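Local atomic coordinates of endoglucanase A (Clostridium acetobutylicum, PDB entry 3IK2), a protein that hydrolyses beta-1,4-glucan chains as a family 44 glycoside hydrolase, an endo-acting cellulase built on a TIM-like barrel. Residues 227-230 / 231-234; 384-387 / 388-392. One frame throughout, in Å; residues are numbered along the deposited sequence.

Interaction 1 (227-230 / 231-234)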
loop_
_atom_site.group_PDB
_atom_site.type_symbol
_atom_site.label_atom_id
_atom_site.label_comp_id
_atom_site.label_asym_id
_atom_site.label_seq_id
_atom_site.Cartn_x
_atom_site.Cartn_y
_atom_site.Cartn_z
ATOM N N PHE A 227 -3.705 -5.811 9.800
ATOM C CA PHE A 227 -2.424 -5.254 10.249
ATOM C C PHE A 227 -1.172 -6.050 9.844
ATOM O O PHE A 227 -0.063 -5.502 9.800
ATOM C CB PHE A 227 -2.471 -5.015 11.770
ATOM C CG PHE A 227 -2.069 -6.214 12.630
ATOM C CD1 PHE A 227 -0.726 -6.455 12.945
ATOM C CD2 PHE A 227 -3.029 -7.054 13.178
ATOM C CE1 PHE A 227 -0.364 -7.537 13.742
ATOM C CE2 PHE A 227 -2.667 -8.136 14.020
ATOM C CZ PHE A 227 -1.345 -8.378 14.280
ATOM N N GLY A 228 -1.341 -7.344 9.561
ATOM C CA GLY A 228 -0.186 -8.245 9.525
ATOM C C GLY A 228 -0.536 -9.715 9.600
ATOM O O GLY A 228 -1.696 -10.067 9.737
ATOM N N PHE A 229 0.470 -10.593 9.521
ATOM C CA PHE A 229 0.186 -11.989 9.254
ATOM C C PHE A 229 -0.721 -12.626 10.299
ATOM O O PHE A 229 -1.544 -13.497 9.978
ATOM C CB PHE A 229 1.485 -12.816 9.111
ATOM C CG PHE A 229 1.260 -14.150 8.492
ATOM C CD1 PHE A 229 1.504 -14.344 7.140
ATOM C CD2 PHE A 229 0.753 -15.214 9.253
ATOM C CE1 PHE A 229 1.282 -15.599 6.547
ATOM C CE2 PHE A 229 0.501 -16.455 8.670
ATOM C CZ PHE A 229 0.779 -16.660 7.319
ATOM N N SER A 230 -0.538 -12.221 11.548
ATOM C CA SER A 230 -1.361 -12.723 12.647
ATOM C C SER A 230 -2.876 -12.527 12.427
ATOM O O SER A 230 -3.674 -13.436 12.726
ATOM C CB SER A 230 -0.897 -12.109 13.976
ATOM O OG SER A 230 -1.880 -12.306 14.966
ATOM N N ALA A 231 -3.258 -11.367 11.880
ATOM C CA ALA A 231 -4.653 -11.117 11.462
ATOM C C ALA A 231 -5.059 -11.872 10.225
ATOM O O ALA A 231 -6.225 -12.236 10.091
ATOM C CB ALA A 231 -4.910 -9.615 11.258
ATOM N N PHE A 232 -4.131 -12.078 9.292
ATOM C CA PHE A 232 -4.408 -12.890 8.084
ATOM C C PHE A 232 -4.754 -14.314 8.486
ATOM O O PHE A 232 -5.493 -15.015 7.782
ATOM C CB PHE A 232 -3.177 -13.022 7.159
ATOM C CG PHE A 232 -2.556 -11.718 6.713
ATOM C CD1 PHE A 232 -1.346 -11.743 5.997
ATOM C CD2 PHE A 232 -3.158 -10.464 6.987
ATOM C CE1 PHE A 232 -0.741 -10.548 5.562
ATOM C CE2 PHE A 232 -2.551 -9.272 6.566
ATOM C CZ PHE A 232 -1.335 -9.313 5.855
ATOM N N ASN A 233 -4.161 -14.741 9.598
ATOM C CA ASN A 233 -4.070 -16.147 9.962
ATOM C C ASN A 233 -5.351 -16.533 10.697
ATOM O O ASN A 233 -6.203 -17.249 10.147
ATOM C CB ASN A 233 -2.761 -16.358 10.772
ATOM C CG ASN A 233 -2.542 -17.805 11.258
ATOM O OD1 ASN A 233 -1.686 -18.047 12.135
ATOM N ND2 ASN A 233 -3.281 -18.746 10.709
ATOM N N ASP A 234 -5.521 -16.001 11.904
ATOM C CA ASP A 234 -6.672 -16.330 12.735
ATOM C C ASP A 234 -7.340 -15.081 13.306
ATOM O O ASP A 234 -7.952 -15.107 14.379
ATOM C CB ASP A 234 -6.277 -17.339 13.832
ATOM C CG ASP A 234 -5.173 -16.842 14.759
ATOM O OD1 ASP A 234 -4.783 -17.605 15.659
ATOM O OD2 ASP A 234 -4.666 -15.712 14.613
HETATM O O HOH W 1 -2.270 -15.225 15.241
#
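Phe-232 folds back over the first turn of helix 229-234, a local N-terminal contact just beyond the C-terminal end of barrel strand 220-226. Gly-228 occupies the N-cap. Its carbonyl oxygen receives Phe-232 N at 3.2 Å, in the carbonyl plane and nearly straight (158°), while Ala-231 N makes a weaker, bent bond to it. The same oxygen lies over one face of the Phe-232 ring, offset to its rim and 3.1 Å from CD2. Phe-229 CA sits over that face too, 4.0 Å from the ring centroid, as a CH-pi contact. With CG beside the backbone N and anti to the carbonyl carbon (chi1 -55°), the Phe-232 side chain turns its ring back toward the Gly-228 carbonyl and Phe-229 CA. Phe-229 and Phe-232 approach obliquely, CD1 to CD1 at 4.0 Å with planes at 49°; Asn-233 CB also comes obliquely to the Phe-229 ring, nearest CE2 at 3.9 Å. On another side of the turn, Phe-227 CD2 meets the methyl of Ala-231 at 3.7 Å. Water 1 bridges Ser-230 OG and Asp-234 OD2, polar ends that are also held by Asn-236 and by Ser-237 N. Phe-232 further packs on Leu-226, Leu-276 and Trp-278, so this is the aromatic-lined first turn, with glycine at the N-cap position, of a short helix in a beta-alpha loop of a TIM-like barrel.

Interaction 2 (384-387 / 388-392)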
loop_
_atom_site.group_PDB
_atom_site.type_symbol
_atom_site.label_atom_id
_atom_site.label_comp_id
_atom_site.label_asym_id
_atom_site.label_seq_id
_atom_site.Cartn_x
_atom_site.Cartn_y
_atom_site.Cartn_z
ATOM N N TYR A 384 2.945 3.300 0.614
ATOM C CA TYR A 384 4.014 3.305 1.575
ATOM C C TYR A 384 3.562 4.088 2.814
ATOM O O TYR A 384 2.773 5.033 2.696
ATOM C CB TYR A 384 5.187 4.005 0.888
ATOM C CG TYR A 384 6.319 4.440 1.775
ATOM C CD1 TYR A 384 7.360 3.556 2.075
ATOM C CD2 TYR A 384 6.373 5.737 2.274
ATOM C CE1 TYR A 384 8.393 3.938 2.867
ATOM C CE2 TYR A 384 7.427 6.138 3.072
ATOM C CZ TYR A 384 8.439 5.226 3.358
ATOM O OH TYR A 384 9.513 5.586 4.147
ATOM N N TRP A 385 4.047 3.660 3.987
ATOM C CA TRP A 385 3.826 4.313 5.271
ATOM C C TRP A 385 5.196 4.715 5.853
ATOM O O TRP A 385 6.067 3.861 6.039
ATOM C CB TRP A 385 3.063 3.424 6.285
ATOM C CG TRP A 385 2.730 4.195 7.535
ATOM C CD1 TRP A 385 3.565 4.419 8.609
ATOM C CD2 TRP A 385 1.483 4.878 7.848
ATOM N NE1 TRP A 385 2.921 5.209 9.551
ATOM C CE2 TRP A 385 1.648 5.497 9.112
ATOM C CE3 TRP A 385 0.244 5.007 7.190
ATOM C CZ2 TRP A 385 0.632 6.260 9.716
ATOM C CZ3 TRP A 385 -0.777 5.770 7.799
ATOM C CH2 TRP A 385 -0.570 6.378 9.047
ATOM N N GLU A 386 5.351 6.014 6.117
ATOM C CA GLU A 386 6.555 6.629 6.644
ATOM C C GLU A 386 6.828 6.226 8.088
ATOM O O GLU A 386 5.969 6.416 8.954
ATOM C CB GLU A 386 6.412 8.157 6.564
ATOM C CG GLU A 386 7.633 8.936 7.106
ATOM C CD GLU A 386 8.922 8.475 6.514
ATOM O OE1 GLU A 386 9.929 8.414 7.257
ATOM O OE2 GLU A 386 8.937 8.182 5.293
ATOM N N CYS A 387 8.015 5.659 8.341
ATOM C CA CYS A 387 8.397 5.251 9.696
ATOM C C CYS A 387 9.650 5.911 10.293
ATOM O O CYS A 387 10.108 5.472 11.354
ATOM C CB CYS A 387 8.556 3.738 9.763
ATOM S SG CYS A 387 7.036 2.866 9.348
ATOM N N ASN A 388 10.214 6.926 9.632
ATOM C CA ASN A 388 11.465 7.508 10.086
ATOM C C ASN A 388 11.524 9.044 10.029
ATOM O O ASN A 388 12.513 9.596 9.570
ATOM C CB ASN A 388 12.644 6.915 9.272
ATOM C CG ASN A 388 13.988 7.004 10.015
ATOM O OD1 ASN A 388 14.030 7.112 11.251
ATOM N ND2 ASN A 388 15.086 6.939 9.256
ATOM N N SER A 389 10.455 9.708 10.461
ATOM C CA SER A 389 10.348 11.178 10.460
ATOM C C SER A 389 10.807 11.851 9.178
ATOM O O SER A 389 11.510 12.877 9.213
ATOM C CB SER A 389 11.076 11.774 11.674
ATOM O OG SER A 389 10.556 11.197 12.868
ATOM N N ASP A 390 10.411 11.258 8.041
ATOM C CA ASP A 390 10.716 11.784 6.696
ATOM C C ASP A 390 12.210 11.758 6.343
ATOM O O ASP A 390 12.655 12.432 5.413
ATOM C CB ASP A 390 10.170 13.207 6.516
ATOM C CG ASP A 390 8.671 13.293 6.714
ATOM O OD1 ASP A 390 7.927 12.413 6.241
ATOM O OD2 ASP A 390 8.237 14.275 7.345
ATOM N N LYS A 391 12.988 10.989 7.092
ATOM C CA LYS A 391 14.374 10.729 6.685
ATOM C C LYS A 391 14.391 9.577 5.686
ATOM O O LYS A 391 14.822 8.485 5.995
ATOM C CB LYS A 391 15.243 10.460 7.913
ATOM C CG LYS A 391 15.417 11.733 8.792
ATOM C CD LYS A 391 16.259 11.440 10.014
ATOM C CE LYS A 391 15.397 10.859 11.122
ATOM N NZ LYS A 391 16.259 10.476 12.281
ATOM N N ASN A 392 13.888 9.858 4.483
ATOM C CA ASN A 392 13.491 8.831 3.520
ATOM C C ASN A 392 14.020 9.057 2.113
ATOM O O ASN A 392 13.363 8.659 1.129
ATOM C CB ASN A 392 11.951 8.734 3.491
ATOM C CG ASN A 392 11.248 10.102 3.223
ATOM O OD1 ASN A 392 11.859 11.084 2.751
ATOM N ND2 ASN A 392 9.942 10.142 3.502
#
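Glu-386 OE1 is gripped by two backbone amides, Asn-388 N at 2.8 Å and, more weakly, Asp-390 N at 3.0 Å. The carboxylate thus sits against backbone N-H groups of a type I' beta turn running from Asn-388 to Lys-391, in the loop that joins the last barrel strand, 379-384, to helix 393-403. The turn is closed by its own bond from Lys-391 N to Asn-388 O at 2.9 Å, and Lys-391 then centres an inverse gamma turn that leads to Asn-392. Glu-386 reaches inward because CG stands anti to the backbone N (chi1 180°) and the chain bends at chi2 (51°). Its other oxygen, OE2, takes Asn-392 ND2 at 2.8 Å; this donor comes from well above the carboxylate plane, the amide standing almost perpendicular to it. Tyr-384 OH probably also donates to OE2, which lies in the plane of the tyrosine ring, although the hydroxyl's position is less certain. The bonds from Asn-388 N and Asn-392 ND2, on different oxygens, limit rotation of the carboxylate. The side chains of Glu-386 and Asp-390 cross at about a right angle. Asn-392 keeps its second polar atom, OD1, for Gln-396 in the following helix, while Asp-390 OD1 rests 3.6 Å from Glu-386 CG.

Both interactions lie just past the C-terminal ends of barrel strands, 220-226 for interaction 1 and 379-384 for interaction 2, the end at which TIM-barrel glycosidases carry their active site. They do not touch: their centres are 23 Å apart and their nearest atoms about 10 Å. In the barrel order strands 273-278 and 347-353 separate the two; Phe-232 packs on Trp-278, and Trp-385, in segment 384-387, on Tyr-279. Phe-227 touches Glu-180, in the loop after strand 174-177, and Trp-385 touches Glu-352 of strand 347-353. The short helix and the loop probably help to shape the barrel's C-terminal rim, where the substrate cleft would be expected.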